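Local coordinates for protein botulinum neurotoxin type C1 (Clostridium botulinum, PDB 3R4S) that binds neuronal gangliosides through the receptor-binding part of its heavy chain, probably guiding the attached zinc protease toward the nerve cell it enters, at residues W147-V152 / I227-L232; G395-W398 / N402-V405; S15-K20 / V24-Y29. All coordinates share one frame; numbering follows the deposited sequence.

Contact 1: residues W147-V152 / I227-L232; sequences WFFVTV and ILFNSL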
# COMPACT_ATOMS: atom_id res chain seq x y z
N TRP A 147 2.99 -1.01 1.02
CA TRP A 147 3.83 -1.21 -0.15
C TRP A 147 3.78 0.04 -1.02
O TRP A 147 2.71 0.61 -1.24
CB TRP A 147 3.32 -2.39 -0.97
CG TRP A 147 3.76 -3.73 -0.48
CD1 TRP A 147 3.01 -4.67 0.17
CD2 TRP A 147 5.08 -4.29 -0.62
NE1 TRP A 147 3.78 -5.79 0.45
CE2 TRP A 147 5.05 -5.59 -0.04
CE3 TRP A 147 6.27 -3.83 -1.19
CZ2 TRP A 147 6.17 -6.42 -0.01
CZ3 TRP A 147 7.40 -4.67 -1.16
CH2 TRP A 147 7.34 -5.95 -0.57
N PHE A 148 4.95 0.47 -1.50
CA PHE A 148 4.99 1.46 -2.56
C PHE A 148 6.11 1.15 -3.56
O PHE A 148 7.05 0.43 -3.24
CB PHE A 148 5.08 2.90 -2.02
CG PHE A 148 6.29 3.18 -1.14
CD1 PHE A 148 7.36 3.92 -1.61
CD2 PHE A 148 6.31 2.75 0.19
CE1 PHE A 148 8.47 4.21 -0.79
CE2 PHE A 148 7.40 3.04 1.02
CZ PHE A 148 8.48 3.78 0.53
N PHE A 149 5.97 1.69 -4.76
CA PHE A 149 6.90 1.41 -5.84
C PHE A 149 7.79 2.63 -6.08
O PHE A 149 7.32 3.70 -6.46
CB PHE A 149 6.14 1.09 -7.13
CG PHE A 149 7.02 0.69 -8.27
CD1 PHE A 149 7.85 -0.42 -8.16
CD2 PHE A 149 7.03 1.42 -9.45
CE1 PHE A 149 8.68 -0.81 -9.22
CE2 PHE A 149 7.86 1.04 -10.52
CZ PHE A 149 8.68 -0.08 -10.40
N VAL A 150 9.08 2.47 -5.82
CA VAL A 150 10.04 3.54 -6.00
C VAL A 150 10.68 3.46 -7.38
O VAL A 150 10.97 2.37 -7.89
CB VAL A 150 11.14 3.46 -4.95
CG1 VAL A 150 12.30 4.39 -5.31
CG2 VAL A 150 10.57 3.79 -3.54
N THR A 151 10.87 4.61 -8.00
CA THR A 151 11.73 4.65 -9.17
C THR A 151 12.55 5.92 -9.11
O THR A 151 12.01 7.02 -9.03
CB THR A 151 10.93 4.61 -10.48
OG1 THR A 151 9.93 3.58 -10.38
CG2 THR A 151 11.86 4.31 -11.65
N VAL A 152 13.86 5.74 -9.12
CA VAL A 152 14.79 6.86 -9.17
C VAL A 152 15.43 6.87 -10.56
O VAL A 152 15.85 5.82 -11.06
CB VAL A 152 15.90 6.71 -8.10
CG1 VAL A 152 17.03 7.69 -8.35
CG2 VAL A 152 15.32 6.88 -6.69
N ILE A 227 4.29 2.01 -17.19
CA ILE A 227 4.16 0.71 -17.81
C ILE A 227 4.86 -0.32 -16.93
O ILE A 227 4.34 -1.41 -16.69
CB ILE A 227 4.77 0.71 -19.22
CG1 ILE A 227 3.93 1.59 -20.14
CG2 ILE A 227 4.85 -0.71 -19.77
CD1 ILE A 227 4.40 1.60 -21.58
N LEU A 228 6.02 0.04 -16.41
CA LEU A 228 6.78 -0.86 -15.55
C LEU A 228 6.02 -1.11 -14.25
O LEU A 228 5.84 -2.25 -13.83
CB LEU A 228 8.17 -0.27 -15.27
CG LEU A 228 9.05 -1.01 -14.26
CD1 LEU A 228 9.35 -2.41 -14.77
CD2 LEU A 228 10.35 -0.25 -14.00
N PHE A 229 5.57 -0.03 -13.63
CA PHE A 229 4.75 -0.08 -12.42
C PHE A 229 3.61 -1.09 -12.57
O PHE A 229 3.45 -2.02 -11.78
CB PHE A 229 4.21 1.34 -12.15
CG PHE A 229 3.24 1.45 -10.99
CD1 PHE A 229 3.57 0.98 -9.73
CD2 PHE A 229 2.01 2.09 -11.17
CE1 PHE A 229 2.68 1.12 -8.66
CE2 PHE A 229 1.11 2.23 -10.12
CZ PHE A 229 1.45 1.75 -8.86
N ASN A 230 2.81 -0.90 -13.62
CA ASN A 230 1.65 -1.76 -13.82
C ASN A 230 1.99 -3.20 -14.19
O ASN A 230 1.26 -4.11 -13.85
CB ASN A 230 0.70 -1.12 -14.84
CG ASN A 230 0.03 0.11 -14.28
OD1 ASN A 230 0.07 1.19 -14.88
ND2 ASN A 230 -0.55 -0.03 -13.10
N SER A 231 3.12 -3.40 -14.86
CA SER A 231 3.54 -4.75 -15.21
C SER A 231 3.95 -5.59 -14.00
O SER A 231 4.13 -6.80 -14.09
CB SER A 231 4.70 -4.71 -16.22
OG SER A 231 5.94 -4.54 -15.55
N LEU A 232 4.11 -4.94 -12.84
CA LEU A 232 4.56 -5.66 -11.66
C LEU A 232 3.44 -5.89 -10.64
O LEU A 232 3.69 -6.28 -9.50
CB LEU A 232 5.75 -4.94 -11.01
CG LEU A 232 7.03 -4.95 -11.86
CD1 LEU A 232 8.02 -3.91 -11.37
CD2 LEU A 232 7.67 -6.35 -11.91
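Phe-149 reaches from strand 148-155 to one side of helix 222-231, where its ring meets Phe-229, Leu-228 and Leu-232. The tightest part of the contact is the pair of phenylalanines, with Phe-149 CD2 lying 3.5 Å from Phe-229 CD1. The two side chains slide past each other in opposite directions, so each ring lies beside the base of the other side chain; Phe-229 CD1 also comes within 3.7 Å of Phe-149 CB. Their planes are 27° from parallel and the ring centroids 5.7 Å apart, an offset arrangement with very little overlap. With CG anti to the backbone N (chi1 -176°), the Phe-149 ring extends far enough for CE2 to come within 3.8 Å of Phe-229 CA, so the ring also rests against the helix backbone. The helix packs here on the antiparallel sheet of the N-terminal, concanavalin-like (jelly-roll) half of the receptor-binding fragment, the sheet that contains strands 77-87, 148-155 and 207-216. Toward the far end of the Phe-149 ring the packing is looser. Leu-228 crosses it at about a right angle and sets CD2 at the ring edge, 4.0 Å from Phe-149 CZ, while Leu-232, also crosswise, brings CD1 to 3.8 Å from Phe-149 CE1. Trp-83 of the adjacent strand meets the Phe-149 ring as well, which adds to its burial. On the solvent side of the helix, Ser-231 turns its hydroxyl back to the backbone, and its OG donates to Leu-228 O at 2.9 Å. No hydrogen bond links the two segments; Phe-149 is buried, whereas Phe-229 and Leu-232 remain partly exposed to water.

Contact 2: residues G395-W398 / N402-V405; sequences GGDW and NYLV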
# COMPACT_ATOMS: atom_id res chain seq x y z
N GLY A 395 -30.50 2.84 20.62
CA GLY A 395 -30.13 2.58 22.01
C GLY A 395 -30.93 3.32 23.07
O GLY A 395 -30.36 3.90 24.00
N GLY A 396 -32.25 3.31 22.96
CA GLY A 396 -33.07 3.93 23.99
C GLY A 396 -33.37 5.41 23.83
O GLY A 396 -34.25 5.94 24.52
N ASP A 397 -32.63 6.09 22.95
CA ASP A 397 -32.95 7.46 22.55
C ASP A 397 -34.46 7.64 22.41
O ASP A 397 -35.13 6.86 21.73
CB ASP A 397 -32.38 7.77 21.16
CG ASP A 397 -30.87 7.97 21.14
OD1 ASP A 397 -30.28 7.74 20.05
OD2 ASP A 397 -30.28 8.38 22.18
N TRP A 398 -35.00 8.68 23.03
CA TRP A 398 -36.36 9.09 22.74
C TRP A 398 -36.34 10.00 21.50
O TRP A 398 -37.20 9.90 20.62
CB TRP A 398 -36.98 9.87 23.91
CG TRP A 398 -38.35 10.34 23.56
CD1 TRP A 398 -38.73 11.61 23.25
CD2 TRP A 398 -39.51 9.52 23.41
NE1 TRP A 398 -40.08 11.64 22.93
CE2 TRP A 398 -40.57 10.37 23.03
CE3 TRP A 398 -39.75 8.16 23.59
CZ2 TRP A 398 -41.86 9.89 22.82
CZ3 TRP A 398 -41.04 7.69 23.37
CH2 TRP A 398 -42.07 8.55 22.99
N ASN A 402 -27.98 12.70 15.49
CA ASN A 402 -27.09 12.52 14.35
C ASN A 402 -26.04 11.44 14.60
O ASN A 402 -25.35 11.46 15.63
CB ASN A 402 -26.41 13.84 14.01
CG ASN A 402 -27.27 14.73 13.15
OD1 ASN A 402 -28.07 14.25 12.36
ND2 ASN A 402 -27.09 16.04 13.29
N TYR A 403 -25.93 10.50 13.67
CA TYR A 403 -24.87 9.50 13.69
C TYR A 403 -24.20 9.45 12.32
O TYR A 403 -24.85 9.66 11.30
CB TYR A 403 -25.40 8.11 14.03
CG TYR A 403 -26.04 8.00 15.41
CD1 TYR A 403 -25.28 7.63 16.52
CD2 TYR A 403 -27.39 8.25 15.59
CE1 TYR A 403 -25.85 7.52 17.78
CE2 TYR A 403 -27.97 8.14 16.84
CZ TYR A 403 -27.20 7.78 17.93
OH TYR A 403 -27.77 7.68 19.18
N LEU A 404 -22.90 9.15 12.32
CA LEU A 404 -22.17 8.92 11.08
C LEU A 404 -22.30 7.44 10.76
O LEU A 404 -21.84 6.60 11.53
CB LEU A 404 -20.70 9.32 11.25
CG LEU A 404 -19.78 9.27 10.02
CD1 LEU A 404 -20.29 10.17 8.91
CD2 LEU A 404 -18.37 9.67 10.42
N VAL A 405 -22.92 7.11 9.63
CA VAL A 405 -23.30 5.74 9.32
C VAL A 405 -22.93 5.36 7.89
O VAL A 405 -22.88 6.22 7.02
CB VAL A 405 -24.83 5.54 9.49
CG1 VAL A 405 -25.25 5.88 10.92
CG2 VAL A 405 -25.61 6.40 8.49
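The backbone of residues 395-398, an irregular loop, stays well clear of strand segment 402-405: even the closest pair of CA atoms, those of Asp-397 and Asn-402, are 11.3 Å apart. The gap is closed mainly by the length of Tyr-403, met by the shorter Asp-397 from the opposite direction. Tyr-403 OH donates a hydrogen bond to Asp-397 OD1 at 2.7 Å, a short bond and the sole polar link between the two segments. The carboxylate oxygen receives it through its syn lone pair, the one on the side of OD2; Asp-397 OD2 itself lies 4.0 Å from Tyr-403 OH. OD1 lies at the edge of the Tyr-403 ring, near its plane, and the carboxylate is turned 33° against that plane. Tyr-403 holds CG anti to its carbonyl carbon (chi1 -62°), which sends the phenol out from the strand toward the loop. Asp-397 OD1 has a second partner in the backbone N of Leu-394, a residue that also touches the Tyr-403 side chain, as does Val-272 of strand 270-275, so one oxygen is gripped by both the phenol and the main chain. Two donors on the same atom would be expected to favour the charged form of the carboxylate. Gly-395 and Gly-396 both have positive phi, and Gly-395 N is bonded to OG of Ser-268, a residue of the pocket for N-acetyl-beta-neuraminic acid, whereas the Tyr-403 side chain lies about 10 Å from that bound sugar and does not form part of the pocket. The arrangement is a side-chain hydrogen bond tying the connecting loop of the beta hairpin 381-392/401-409 back to its second strand, in the beta-trefoil half that carries the ganglioside-binding sites.

Contact 3: residues S15-K20 / V24-Y29; sequences SLQNRK and VDTSGY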
# COMPACT_ATOMS: atom_id res chain seq x y z
N SER A 15 18.48 -7.49 -12.11
CA SER A 15 17.10 -7.85 -11.87
C SER A 15 17.07 -8.80 -10.68
O SER A 15 17.05 -10.02 -10.85
CB SER A 15 16.50 -8.54 -13.12
OG SER A 15 15.09 -8.70 -12.99
N LEU A 16 17.11 -8.23 -9.48
CA LEU A 16 17.14 -9.01 -8.24
C LEU A 16 15.76 -9.57 -7.96
O LEU A 16 14.81 -8.82 -7.68
CB LEU A 16 17.62 -8.16 -7.06
CG LEU A 16 17.74 -8.90 -5.72
CD1 LEU A 16 18.76 -10.05 -5.80
CD2 LEU A 16 18.13 -7.95 -4.61
N GLN A 17 15.64 -10.89 -8.04
CA GLN A 17 14.36 -11.57 -7.86
C GLN A 17 14.50 -12.85 -7.05
O GLN A 17 15.58 -13.44 -6.97
CB GLN A 17 13.74 -11.90 -9.22
CG GLN A 17 13.33 -10.67 -10.00
CD GLN A 17 12.69 -11.02 -11.32
OE1 GLN A 17 13.29 -11.66 -12.18
NE2 GLN A 17 11.44 -10.60 -11.50
N ASN A 18 13.40 -13.25 -6.43
CA ASN A 18 13.31 -14.52 -5.71
C ASN A 18 12.83 -15.58 -6.70
O ASN A 18 11.68 -15.54 -7.15
CB ASN A 18 12.34 -14.37 -4.53
CG ASN A 18 12.14 -15.67 -3.74
OD1 ASN A 18 12.58 -16.75 -4.14
ND2 ASN A 18 11.46 -15.55 -2.60
N ARG A 19 13.71 -16.50 -7.07
CA ARG A 19 13.34 -17.60 -7.96
C ARG A 19 13.75 -18.93 -7.33
O ARG A 19 14.91 -19.11 -6.94
CB ARG A 19 13.98 -17.42 -9.34
CG ARG A 19 13.44 -16.23 -10.14
CD ARG A 19 11.92 -16.27 -10.18
NE ARG A 19 11.30 -15.25 -11.03
CZ ARG A 19 10.59 -14.21 -10.59
NH1 ARG A 19 10.39 -14.01 -9.29
NH2 ARG A 19 10.06 -13.36 -11.47
N LYS A 20 12.80 -19.85 -7.21
CA LYS A 20 13.05 -21.14 -6.57
C LYS A 20 13.59 -20.97 -5.15
O LYS A 20 14.61 -21.56 -4.79
CB LYS A 20 14.03 -21.98 -7.40
CG LYS A 20 13.47 -22.36 -8.76
CD LYS A 20 14.50 -23.08 -9.62
CE LYS A 20 13.95 -23.37 -11.01
NZ LYS A 20 14.96 -24.02 -11.90
N VAL A 24 18.34 -14.24 -6.79
CA VAL A 24 19.25 -14.26 -7.94
C VAL A 24 19.13 -13.01 -8.80
O VAL A 24 18.11 -12.33 -8.78
CB VAL A 24 18.95 -15.46 -8.88
CG1 VAL A 24 19.20 -16.78 -8.17
CG2 VAL A 24 17.52 -15.38 -9.41
N ASP A 25 20.17 -12.74 -9.58
CA ASP A 25 20.09 -11.77 -10.66
C ASP A 25 19.64 -12.47 -11.95
O ASP A 25 20.36 -13.32 -12.46
CB ASP A 25 21.44 -11.11 -10.88
CG ASP A 25 21.46 -10.21 -12.10
OD1 ASP A 25 20.38 -9.73 -12.51
OD2 ASP A 25 22.56 -9.98 -12.66
N THR A 26 18.47 -12.10 -12.46
CA THR A 26 17.93 -12.72 -13.67
C THR A 26 18.11 -11.87 -14.93
O THR A 26 17.51 -12.17 -15.95
CB THR A 26 16.41 -12.95 -13.56
OG1 THR A 26 15.75 -11.69 -13.36
CG2 THR A 26 16.09 -13.89 -12.40
N SER A 27 18.91 -10.81 -14.85
CA SER A 27 19.06 -9.89 -15.98
C SER A 27 19.94 -10.48 -17.10
O SER A 27 19.90 -10.01 -18.24
CB SER A 27 19.68 -8.59 -15.50
OG SER A 27 21.03 -8.82 -15.13
N GLY A 28 20.75 -11.47 -16.76
CA GLY A 28 21.70 -12.03 -17.71
C GLY A 28 23.13 -11.60 -17.44
O GLY A 28 24.06 -12.21 -17.93
N TYR A 29 23.32 -10.55 -16.64
CA TYR A 29 24.68 -10.08 -16.34
C TYR A 29 25.27 -10.82 -15.14
O TYR A 29 26.44 -10.62 -14.79
CB TYR A 29 24.71 -8.56 -16.16
CG TYR A 29 24.35 -7.87 -17.45
CD1 TYR A 29 25.31 -7.63 -18.43
CD2 TYR A 29 23.04 -7.53 -17.72
CE1 TYR A 29 24.97 -7.03 -19.63
CE2 TYR A 29 22.69 -6.94 -18.91
CZ TYR A 29 23.66 -6.69 -19.86
OH TYR A 29 23.29 -6.10 -21.05
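Thr-26 turns its hydroxyl toward two side chains of residues 15-20, so that OG1 is placed between Ser-15 OG and Gln-17 OE1. It accepts from Ser-15 OG at 3.1 Å and donates to Gln-17 OE1 at 2.7 Å, the glutamine crossing the threonine at about a right angle with Thr-26 OG1 tilted 28° from the Gln-17 amide carbonyl plane. Gln-17 NE2 in turn is held by Asp-212 of strand 207-216. The guanidinium of Arg-19 lays one face over Gln-17 CD, offset toward the rim, while Arg-19 CG lies 4.2 Å from Thr-26 CG2. Strands 12-18 and 23-25 form a beta hairpin at one edge of the concanavalin-like sheet, with Gln-17 and Val-24 as an antiparallel hydrogen-bonded pair and Leu-16 and Asp-25 as a non-hydrogen-bonded one. Where the second strand ends, Asp-25 extends its carboxylate, CG anti to the backbone N (chi1 173°), back toward Ser-15. Its OD1 takes three donors: Ser-15 N at 3.0 Å, from above the carboxylate plane, Ser-27 N, which closes an Asx turn, and Ser-27 OG on the syn lone pair. Ser-27 OG accepts from Tyr-29 N, an ST turn that carries the chain onward.

Along the chain the order is contact 3, contact 1, contact 2, each closing before the next opens. Contacts 3 and 1 share one antiparallel sheet of the N-terminal, concanavalin-like half: strand 12-18 and strand 148-155 belong to it, and helix 222-231 packs on it. Their centres are about 17 Å apart and their nearest atoms about 6 Å, without touching. Contact 2 lies in the trefoil half, with its centre about 45 Å from that of contact 1 and about 58 Å from that of contact 3, on the opposite side of the chain's centre from contact 3. Only contact 2 is near bound sialic acid, so ganglioside recognition is remote from the other two.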